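Local coordinates for protein putative isochorismatase hydrolase (Oleispira antarctica, PDB 3LQY) that probably acts as a hydrolase of the isochorismatase family, many of whose members use a nucleophilic cysteine, though its own substrate is not established, at residues 15-23 and 68-79; 135-146 and 177-186. All coordinates share one frame; numbering follows the deposited sequence.

Interaction 1. Residues 15-23 and 68-79; sequences FQNDYFSTY and FFLPGSDGAKIH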
loop_
_atom_site.group_PDB
_atom_site.type_symbol
_atom_site.label_atom_id
_atom_site.label_comp_id
_atom_site.label_asym_id
_atom_site.label_seq_id
_atom_site.Cartn_x
_atom_site.Cartn_y
_atom_site.Cartn_z
ATOM N N PHE A 15 0.101 5.540 2.275
ATOM C CA PHE A 15 1.345 6.285 2.305
ATOM C C PHE A 15 1.008 7.652 2.941
ATOM O O PHE A 15 0.925 8.664 2.256
ATOM C CB PHE A 15 1.928 6.463 0.892
ATOM C CG PHE A 15 2.965 5.444 0.493
ATOM C CD1 PHE A 15 4.104 5.248 1.262
ATOM C CD2 PHE A 15 2.840 4.739 -0.683
ATOM C CE1 PHE A 15 5.072 4.396 0.882
ATOM C CE2 PHE A 15 3.820 3.859 -1.084
ATOM C CZ PHE A 15 4.943 3.665 -0.291
ATOM N N GLN A 16 0.734 7.645 4.248
ATOM C CA GLN A 16 0.238 8.778 4.983
ATOM C C GLN A 16 1.313 9.386 5.863
ATOM O O GLN A 16 2.252 8.723 6.303
ATOM C CB GLN A 16 -0.982 8.384 5.805
ATOM C CG GLN A 16 -2.172 8.028 4.940
ATOM C CD GLN A 16 -3.202 7.254 5.704
ATOM O OE1 GLN A 16 -3.294 6.030 5.547
ATOM N NE2 GLN A 16 -3.969 7.918 6.532
ATOM N N ASN A 17 1.201 10.706 6.052
ATOM C CA ASN A 17 2.227 11.471 6.733
ATOM C C ASN A 17 2.735 10.910 8.044
ATOM O O ASN A 17 3.952 10.919 8.311
ATOM C CB ASN A 17 1.713 12.892 6.981
ATOM C CG ASN A 17 1.709 13.739 5.715
ATOM O OD1 ASN A 17 2.581 13.599 4.859
ATOM N ND2 ASN A 17 0.719 14.612 5.589
ATOM N N ASP A 18 1.832 10.464 8.913
ATOM C CA ASP A 18 2.289 9.879 10.223
ATOM C C ASP A 18 3.334 8.765 10.169
ATOM O O ASP A 18 3.963 8.449 11.194
ATOM C CB ASP A 18 1.105 9.418 11.106
ATOM C CG ASP A 18 0.389 10.561 11.844
ATOM O OD1 ASP A 18 1.036 11.577 12.174
ATOM O OD2 ASP A 18 -0.849 10.462 12.080
ATOM N N TYR A 19 3.502 8.171 8.996
ATOM C CA TYR A 19 4.480 7.113 8.771
ATOM C C TYR A 19 5.879 7.553 8.424
ATOM O O TYR A 19 6.802 6.778 8.501
ATOM C CB TYR A 19 3.983 6.141 7.680
ATOM C CG TYR A 19 2.889 5.157 8.084
ATOM C CD1 TYR A 19 2.695 4.804 9.408
ATOM C CD2 TYR A 19 2.107 4.540 7.116
ATOM C CE1 TYR A 19 1.768 3.833 9.766
ATOM C CE2 TYR A 19 1.138 3.563 7.443
ATOM C CZ TYR A 19 0.973 3.233 8.789
ATOM O OH TYR A 19 0.021 2.309 9.122
ATOM N N PHE A 20 6.073 8.823 8.145
ATOM C CA PHE A 20 7.340 9.314 7.622
ATOM C C PHE A 20 8.097 10.028 8.736
ATOM O O PHE A 20 7.630 11.082 9.270
ATOM C CB PHE A 20 7.034 10.354 6.543
ATOM C CG PHE A 20 6.527 9.779 5.240
ATOM C CD1 PHE A 20 7.340 9.760 4.139
ATOM C CD2 PHE A 20 5.221 9.267 5.131
ATOM C CE1 PHE A 20 6.862 9.267 2.897
ATOM C CE2 PHE A 20 4.734 8.753 3.931
ATOM C CZ PHE A 20 5.548 8.758 2.801
ATOM N N SER A 21 9.292 9.573 9.057
ATOM C CA SER A 21 10.059 10.255 10.096
ATOM C C SER A 21 10.483 11.681 9.651
ATOM O O SER A 21 10.731 12.535 10.513
ATOM C CB SER A 21 11.272 9.467 10.500
ATOM O OG SER A 21 12.091 9.245 9.374
ATOM N N THR A 22 10.528 11.936 8.334
ATOM C CA THR A 22 10.755 13.296 7.809
ATOM C C THR A 22 9.540 14.204 7.965
ATOM O O THR A 22 9.665 15.416 7.737
ATOM C CB THR A 22 11.222 13.278 6.311
ATOM O OG1 THR A 22 10.200 12.709 5.472
ATOM C CG2 THR A 22 12.521 12.471 6.119
ATOM N N TYR A 23 8.398 13.679 8.408
ATOM C CA TYR A 23 7.235 14.524 8.677
ATOM C C TYR A 23 7.174 14.995 10.109
ATOM O O TYR A 23 7.189 14.195 11.032
ATOM C CB TYR A 23 5.966 13.827 8.292
ATOM C CG TYR A 23 4.705 14.590 8.586
ATOM C CD1 TYR A 23 4.255 15.615 7.738
ATOM C CD2 TYR A 23 3.941 14.276 9.704
ATOM C CE1 TYR A 23 3.068 16.245 7.982
ATOM C CE2 TYR A 23 2.765 14.953 9.978
ATOM C CZ TYR A 23 2.342 15.927 9.130
ATOM O OH TYR A 23 1.148 16.569 9.395
ATOM N N PHE A 68 -2.461 7.340 16.101
ATOM C CA PHE A 68 -1.967 7.950 14.877
ATOM C C PHE A 68 -3.127 7.933 13.901
ATOM O O PHE A 68 -4.173 7.327 14.189
ATOM C CB PHE A 68 -0.728 7.236 14.314
ATOM C CG PHE A 68 -0.929 5.770 13.962
ATOM C CD1 PHE A 68 -1.090 4.813 14.953
ATOM C CD2 PHE A 68 -0.884 5.349 12.644
ATOM C CE1 PHE A 68 -1.257 3.455 14.611
ATOM C CE2 PHE A 68 -1.005 3.987 12.301
ATOM C CZ PHE A 68 -1.219 3.068 13.274
ATOM N N PHE A 69 -2.956 8.569 12.756
ATOM C CA PHE A 69 -4.032 8.709 11.785
ATOM C C PHE A 69 -5.319 9.199 12.425
ATOM O O PHE A 69 -6.398 8.659 12.200
ATOM C CB PHE A 69 -4.259 7.439 10.992
ATOM C CG PHE A 69 -3.064 6.987 10.194
ATOM C CD1 PHE A 69 -2.082 7.885 9.804
ATOM C CD2 PHE A 69 -2.975 5.668 9.722
ATOM C CE1 PHE A 69 -1.000 7.460 9.045
ATOM C CE2 PHE A 69 -1.893 5.272 8.969
ATOM C CZ PHE A 69 -0.923 6.167 8.610
ATOM N N LEU A 70 -5.187 10.311 13.146
ATOM C CA LEU A 70 -6.329 10.909 13.805
ATOM C C LEU A 70 -7.248 11.347 12.705
ATOM O O LEU A 70 -6.796 11.778 11.644
ATOM C CB LEU A 70 -5.922 12.056 14.713
ATOM C CG LEU A 70 -5.529 11.609 16.130
ATOM C CD1 LEU A 70 -4.265 10.759 16.143
ATOM C CD2 LEU A 70 -5.344 12.799 17.025
ATOM N N PRO A 71 -8.552 11.192 12.928
ATOM C CA PRO A 71 -9.461 11.511 11.851
ATOM C C PRO A 71 -9.509 13.047 11.583
ATOM O O PRO A 71 -9.611 13.872 12.519
ATOM C CB PRO A 71 -10.778 10.909 12.345
ATOM C CG PRO A 71 -10.715 11.117 13.838
ATOM C CD PRO A 71 -9.265 10.859 14.174
ATOM N N GLY A 72 -9.358 13.413 10.308
ATOM C CA GLY A 72 -9.292 14.804 9.882
ATOM C C GLY A 72 -7.945 15.513 10.053
ATOM O O GLY A 72 -7.815 16.699 9.696
ATOM N N SER A 73 -6.953 14.799 10.591
ATOM C CA SER A 73 -5.643 15.393 10.890
ATOM C C SER A 73 -4.756 15.444 9.656
ATOM O O SER A 73 -4.943 14.655 8.716
ATOM C CB SER A 73 -4.933 14.597 11.974
ATOM O OG SER A 73 -4.658 13.277 11.528
ATOM N N ASP A 74 -3.773 16.353 9.667
ATOM C CA ASP A 74 -2.776 16.384 8.593
ATOM C C ASP A 74 -1.940 15.073 8.609
ATOM O O ASP A 74 -1.425 14.644 7.569
ATOM C CB ASP A 74 -1.851 17.609 8.684
ATOM C CG ASP A 74 -2.601 18.925 8.594
ATOM O OD1 ASP A 74 -3.780 18.947 8.150
ATOM O OD2 ASP A 74 -1.992 19.962 8.945
ATOM N N GLY A 75 -1.829 14.431 9.784
ATOM C CA GLY A 75 -0.975 13.253 9.917
ATOM C C GLY A 75 -1.557 12.067 9.147
ATOM O O GLY A 75 -0.825 11.139 8.729
ATOM N N ALA A 76 -2.874 12.124 8.923
ATOM C CA ALA A 76 -3.622 11.083 8.180
ATOM C C ALA A 76 -3.766 11.385 6.702
ATOM O O ALA A 76 -4.379 10.617 5.977
ATOM C CB ALA A 76 -5.012 10.898 8.779
ATOM N N LYS A 77 -3.207 12.490 6.251
ATOM C CA LYS A 77 -3.238 12.856 4.831
ATOM C C LYS A 77 -2.179 12.063 4.082
ATOM O O LYS A 77 -1.134 11.777 4.639
ATOM C CB LYS A 77 -2.983 14.366 4.657
ATOM C CG LYS A 77 -4.084 15.233 5.189
ATOM C CD LYS A 77 -3.735 16.762 5.017
ATOM C CE LYS A 77 -4.822 17.657 5.550
ATOM N NZ LYS A 77 -4.348 19.080 5.544
ATOM N N ILE A 78 -2.456 11.732 2.816
ATOM C CA ILE A 78 -1.478 11.083 1.938
ATOM C C ILE A 78 -0.312 12.048 1.747
ATOM O O ILE A 78 -0.502 13.278 1.490
ATOM C CB ILE A 78 -2.061 10.796 0.543
ATOM C CG1 ILE A 78 -3.148 9.733 0.631
ATOM C CG2 ILE A 78 -0.945 10.402 -0.445
ATOM C CD1 ILE A 78 -3.818 9.431 -0.709
ATOM N N HIS A 79 0.877 11.488 1.831
ATOM C CA HIS A 79 2.103 12.200 1.738
ATOM C C HIS A 79 2.207 12.784 0.324
ATOM O O HIS A 79 1.743 12.134 -0.628
ATOM C CB HIS A 79 3.249 11.261 2.037
ATOM C CG HIS A 79 4.551 11.954 2.231
ATOM N ND1 HIS A 79 5.468 12.087 1.214
ATOM C CD2 HIS A 79 5.116 12.507 3.325
ATOM C CE1 HIS A 79 6.526 12.732 1.665
ATOM N NE2 HIS A 79 6.327 13.032 2.935
HETATM O O HOH W 1 0.095 15.715 2.722
HETATM O O HOH W 2 -2.808 11.969 13.175
HETATM O O HOH W 3 7.805 14.113 4.638
#

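Interaction 2. Residues 135-146 and 177-186; sequences EDLGYECAVAHD and YANVASADEL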
loop_
_atom_site.group_PDB
_atom_site.type_symbol
_atom_site.label_atom_id
_atom_site.label_comp_id
_atom_site.label_asym_id
_atom_site.label_seq_id
_atom_site.Cartn_x
_atom_site.Cartn_y
_atom_site.Cartn_z
ATOM N N GLU A 135 -5.852 -11.864 -3.212
ATOM C CA GLU A 135 -5.557 -13.113 -3.910
ATOM C C GLU A 135 -6.698 -14.093 -3.640
ATOM O O GLU A 135 -7.185 -14.763 -4.560
ATOM C CB GLU A 135 -4.208 -13.657 -3.460
ATOM C CG GLU A 135 -3.617 -14.717 -4.394
ATOM C CD GLU A 135 -4.340 -16.027 -4.291
ATOM O OE1 GLU A 135 -4.947 -16.258 -3.214
ATOM O OE2 GLU A 135 -4.295 -16.825 -5.254
ATOM N N ASP A 136 -7.144 -14.177 -2.388
ATOM C CA ASP A 136 -8.301 -15.033 -2.036
ATOM C C ASP A 136 -9.592 -14.622 -2.714
ATOM O O ASP A 136 -10.448 -15.457 -2.990
ATOM C CB ASP A 136 -8.556 -15.070 -0.526
ATOM C CG ASP A 136 -7.556 -15.912 0.224
ATOM O OD1 ASP A 136 -6.810 -16.719 -0.399
ATOM O OD2 ASP A 136 -7.516 -15.785 1.482
ATOM N N LEU A 137 -9.750 -13.337 -3.003
ATOM C CA LEU A 137 -10.935 -12.880 -3.711
ATOM C C LEU A 137 -10.841 -13.151 -5.193
ATOM O O LEU A 137 -11.838 -13.040 -5.875
ATOM C CB LEU A 137 -11.144 -11.383 -3.506
ATOM C CG LEU A 137 -11.723 -10.982 -2.151
ATOM C CD1 LEU A 137 -11.683 -9.418 -2.011
ATOM C CD2 LEU A 137 -13.129 -11.544 -1.950
ATOM N N GLY A 138 -9.643 -13.420 -5.697
ATOM C CA GLY A 138 -9.455 -13.729 -7.097
ATOM C C GLY A 138 -8.573 -12.839 -7.952
ATOM O O GLY A 138 -8.399 -13.135 -9.136
ATOM N N TYR A 139 -8.025 -11.753 -7.399
ATOM C CA TYR A 139 -7.105 -10.911 -8.154
ATOM C C TYR A 139 -5.738 -11.526 -8.257
ATOM O O TYR A 139 -5.282 -12.164 -7.308
ATOM C CB TYR A 139 -6.937 -9.531 -7.465
ATOM C CG TYR A 139 -8.249 -8.811 -7.255
ATOM C CD1 TYR A 139 -8.786 -7.993 -8.243
ATOM C CD2 TYR A 139 -8.951 -8.943 -6.057
ATOM C CE1 TYR A 139 -9.995 -7.361 -8.061
ATOM C CE2 TYR A 139 -10.168 -8.294 -5.855
ATOM C CZ TYR A 139 -10.692 -7.501 -6.862
ATOM O OH TYR A 139 -11.900 -6.836 -6.658
ATOM N N GLU A 140 -5.062 -11.336 -9.387
ATOM C CA GLU A 140 -3.637 -11.696 -9.467
ATOM C C GLU A 140 -2.875 -10.522 -8.866
ATOM O O GLU A 140 -3.103 -9.385 -9.248
ATOM C CB GLU A 140 -3.198 -11.941 -10.906
ATOM C CG GLU A 140 -3.999 -12.982 -11.597
ATOM C CD GLU A 140 -3.564 -13.168 -13.016
ATOM O OE1 GLU A 140 -2.579 -12.519 -13.433
ATOM O OE2 GLU A 140 -4.224 -13.928 -13.722
ATOM N N CYS A 141 -2.011 -10.793 -7.890
ATOM C CA CYS A 141 -1.379 -9.730 -7.137
ATOM C C CYS A 141 0.106 -9.727 -7.395
ATOM O O CYS A 141 0.737 -10.798 -7.549
ATOM C CB CYS A 141 -1.605 -9.948 -5.642
ATOM S SG CYS A 141 -3.316 -9.871 -5.124
ATOM N N ALA A 142 0.655 -8.519 -7.398
ATOM C CA ALA A 142 2.080 -8.326 -7.305
ATOM C C ALA A 142 2.304 -7.325 -6.185
ATOM O O ALA A 142 1.415 -6.532 -5.870
ATOM C CB ALA A 142 2.632 -7.809 -8.625
ATOM N N VAL A 143 3.504 -7.348 -5.622
ATOM C CA VAL A 143 3.881 -6.467 -4.545
ATOM C C VAL A 143 5.259 -5.952 -4.910
ATOM O O VAL A 143 6.168 -6.738 -5.205
ATOM C CB VAL A 143 3.856 -7.186 -3.155
ATOM C CG1 VAL A 143 4.226 -6.235 -2.047
ATOM C CG2 VAL A 143 2.491 -7.828 -2.878
ATOM N N ALA A 144 5.391 -4.609 -4.948
ATOM C CA ALA A 144 6.670 -4.021 -5.229
ATOM C C ALA A 144 7.381 -3.942 -3.889
ATOM O O ALA A 144 7.080 -3.101 -3.077
ATOM C CB ALA A 144 6.514 -2.644 -5.859
ATOM N N HIS A 145 8.346 -4.806 -3.669
ATOM C CA HIS A 145 8.864 -4.993 -2.305
ATOM C C HIS A 145 9.626 -3.786 -1.768
ATOM O O HIS A 145 9.646 -3.541 -0.558
ATOM C CB HIS A 145 9.732 -6.249 -2.211
ATOM C CG HIS A 145 10.914 -6.251 -3.125
ATOM N ND1 HIS A 145 12.083 -5.580 -2.838
ATOM C CD2 HIS A 145 11.127 -6.885 -4.306
ATOM C CE1 HIS A 145 12.953 -5.769 -3.821
ATOM N NE2 HIS A 145 12.396 -6.558 -4.722
ATOM N N ASP A 146 10.251 -3.025 -2.669
ATOM C CA ASP A 146 11.017 -1.844 -2.279
ATOM C C ASP A 146 10.147 -0.583 -2.200
ATOM O O ASP A 146 10.670 0.504 -1.921
ATOM C CB ASP A 146 12.257 -1.654 -3.170
ATOM C CG ASP A 146 11.935 -1.589 -4.655
ATOM O OD1 ASP A 146 10.814 -1.894 -5.077
ATOM O OD2 ASP A 146 12.838 -1.257 -5.419
ATOM N N TYR A 177 1.105 -16.056 -2.643
ATOM C CA TYR A 177 0.056 -15.087 -2.861
ATOM C C TYR A 177 0.348 -14.068 -3.953
ATOM O O TYR A 177 -0.600 -13.497 -4.498
ATOM C CB TYR A 177 -0.149 -14.326 -1.595
ATOM C CG TYR A 177 -0.831 -15.073 -0.481
ATOM C CD1 TYR A 177 -0.101 -15.590 0.575
ATOM C CD2 TYR A 177 -2.210 -15.213 -0.455
ATOM C CE1 TYR A 177 -0.722 -16.169 1.634
ATOM C CE2 TYR A 177 -2.836 -15.772 0.594
ATOM C CZ TYR A 177 -2.081 -16.255 1.661
ATOM O OH TYR A 177 -2.686 -16.796 2.777
ATOM N N ALA A 178 1.615 -13.761 -4.238
ATOM C CA ALA A 178 1.867 -12.666 -5.181
ATOM C C ALA A 178 3.196 -12.786 -5.909
ATOM O O ALA A 178 4.091 -13.490 -5.479
ATOM C CB ALA A 178 1.747 -11.269 -4.430
ATOM N N ASN A 179 3.284 -12.125 -7.066
ATOM C CA ASN A 179 4.587 -11.777 -7.648
ATOM C C ASN A 179 5.227 -10.595 -6.907
ATOM O O ASN A 179 4.796 -9.462 -7.038
ATOM C CB ASN A 179 4.487 -11.425 -9.154
ATOM C CG ASN A 179 5.856 -11.169 -9.779
ATOM O OD1 ASN A 179 6.821 -11.864 -9.453
ATOM N ND2 ASN A 179 5.946 -10.183 -10.681
ATOM N N VAL A 180 6.304 -10.893 -6.194
ATOM C CA VAL A 180 7.050 -9.941 -5.399
ATOM C C VAL A 180 8.302 -9.620 -6.196
ATOM O O VAL A 180 9.102 -10.506 -6.557
ATOM C CB VAL A 180 7.394 -10.486 -4.001
ATOM C CG1 VAL A 180 8.231 -9.496 -3.201
ATOM C CG2 VAL A 180 6.089 -10.869 -3.225
ATOM N N ALA A 181 8.440 -8.350 -6.532
ATOM C CA ALA A 181 9.464 -7.900 -7.437
ATOM C C ALA A 181 9.741 -6.423 -7.166
ATOM O O ALA A 181 8.982 -5.763 -6.445
ATOM C CB ALA A 181 8.983 -8.091 -8.861
ATOM N N SER A 182 10.822 -5.914 -7.753
ATOM C CA SER A 182 11.239 -4.514 -7.595
ATOM C C SER A 182 10.271 -3.597 -8.335
ATOM O O SER A 182 9.665 -3.996 -9.336
ATOM C CB SER A 182 12.665 -4.357 -8.179
ATOM O OG SER A 182 13.081 -3.024 -8.262
ATOM N N ALA A 183 10.086 -2.378 -7.808
ATOM C CA ALA A 183 9.453 -1.303 -8.587
ATOM C C ALA A 183 10.011 -1.274 -10.003
ATOM O O ALA A 183 9.259 -1.275 -10.986
ATOM C CB ALA A 183 9.668 0.076 -7.907
ATOM N N ASP A 184 11.334 -1.278 -10.102
ATOM C CA ASP A 184 11.995 -1.174 -11.414
ATOM C C ASP A 184 11.691 -2.370 -12.300
ATOM O O ASP A 184 11.461 -2.210 -13.506
ATOM C CB ASP A 184 13.517 -0.973 -11.241
ATOM C CG ASP A 184 13.883 0.474 -10.841
ATOM O OD1 ASP A 184 13.096 1.396 -11.144
ATOM O OD2 ASP A 184 14.953 0.704 -10.221
ATOM N N GLU A 185 11.661 -3.568 -11.695
ATOM C CA GLU A 185 11.325 -4.778 -12.429
ATOM C C GLU A 185 9.877 -4.733 -12.897
ATOM O O GLU A 185 9.564 -5.159 -13.999
ATOM C CB GLU A 185 11.571 -6.015 -11.561
ATOM C CG GLU A 185 13.054 -6.239 -11.260
ATOM C CD GLU A 185 13.320 -7.287 -10.203
ATOM O OE1 GLU A 185 14.487 -7.725 -10.115
ATOM O OE2 GLU A 185 12.385 -7.694 -9.469
ATOM N N LEU A 186 8.994 -4.202 -12.062
ATOM C CA LEU A 186 7.586 -4.126 -12.429
ATOM C C LEU A 186 7.406 -3.023 -13.485
ATOM O O LEU A 186 6.595 -3.150 -14.407
ATOM C CB LEU A 186 6.711 -3.898 -11.190
ATOM C CG LEU A 186 6.522 -5.109 -10.252
ATOM C CD1 LEU A 186 6.063 -4.690 -8.879
ATOM C CD2 LEU A 186 5.544 -6.105 -10.853
HETATM O O HOH W 4 -5.311 -16.119 3.133
HETATM O O HOH W 5 -1.649 -13.347 -6.845
HETATM O O HOH W 6 13.816 -7.689 -7.147
HETATM O O HOH W 7 12.754 -0.568 -8.055
#

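Interaction 1. Residues 15-23 and 68-79
Q16 lies along the phenyl ring of F69, and its side chain can be followed atom by atom. CB rests on F69 CE1 at 3.4 Å, CG passes beside the carbonyl oxygen of A76, and CD runs over F69 CZ. The terminal amide lies nearly flat above the ring, the two planes 11° apart. From there NE2 gives a hydrogen bond to A76 O at 2.8 Å; a second bond, to H59 O, helps fix the amide's rotation. Glutamine suits this place because it offers a flat amide to the ring and the two N-H groups of NE2 to the carbonyls of A76 and H59. Backbone bonds continue the join: F15 O accepts from H79 N, N17 N reaches K77 O, and D18 N meets a lone pair of G75 O at 2.7 Å. N17 ND2 adds an almost straight bond of 2.9 Å to D74 O, which K77 N approaches from the opposite face. D18 OD2 takes the N-H of F69 at 2.9 Å on its anti side, and a water ties the same oxygen to L70 N and S73 OG. H79 lays its imidazole on F20 in a face-to-face stack, centroids 3.7 Å apart, its chi1 of -169° carrying CG to the far side from the backbone N; H79 ND1 bonds to S81 OG. The edge of F69 turns to the face of Y19, with F69 CZ 3.5 Å from Y19 CZ, and F68 completes the aromatic cluster. The contact thus joins the loop after strand 8-13 to the loop after strand 54-59, with F20 against helix 33-49, I78 on strand 54-59 and Y19 reaching A121 of strand 115-121.

Interaction 2. Residues 135-146 and 177-186
D146 meets A183 because its CG stands between the backbone N and the carbonyl carbon (chi1 55°), bringing OD1 to A183 N at 2.9 Å on the syn lone pair; H145 holds a similar torsion (chi1 59°), with CD2 against A181 O. Both residues close a parallel strand pair at the edge of the alpha/beta sheet, where strand 179-181 runs beside strand 140-144. A ladder of four backbone bonds joins them: N179 N to C141 O, V143 N to N179 O, A181 N to V143 O, and H145 N to A181 O. S182 is the N-cap of helix 183-187, and its N-H goes to E185 OE2, one half of a capping box. With an alanine here instead of D146, the A183 N-H at the helix start would probably lose its carboxylate partner. Small A142 and A144 let L186 lie against the sheet, CD1 3.7 Å from A144 CB and CD2 4.0 Å from A142 CB. On the other face, V143 CG2 packs on A178 CB at 3.8 Å, and both side chains touch T131 of helix 128-137. Before the ladder begins, one water spans the two segments, accepting from C141 N at 2.8 Å and donating to Y177 O at 2.6 Å.

Interaction 1 and interaction 2 lie on opposite sides of the chain's centre, their own centres about 25 Å apart and their nearest atoms about 7 Å. They meet common elements rather than each other: F15 of the first and A144 of the second both touch V119 on strand 115-121, and both contacts press on helix 33-49, at A37 and L43 respectively. The first joins loops that follow two inner strands; the second secures an outermost strand. C126, found here as 3-sulfinoalanine and probably the nucleophile as in related cysteine hydrolases, falls between strand 115-121, which Y19 reaches at A121, and helix 128-137, on which V143 and A178 pack.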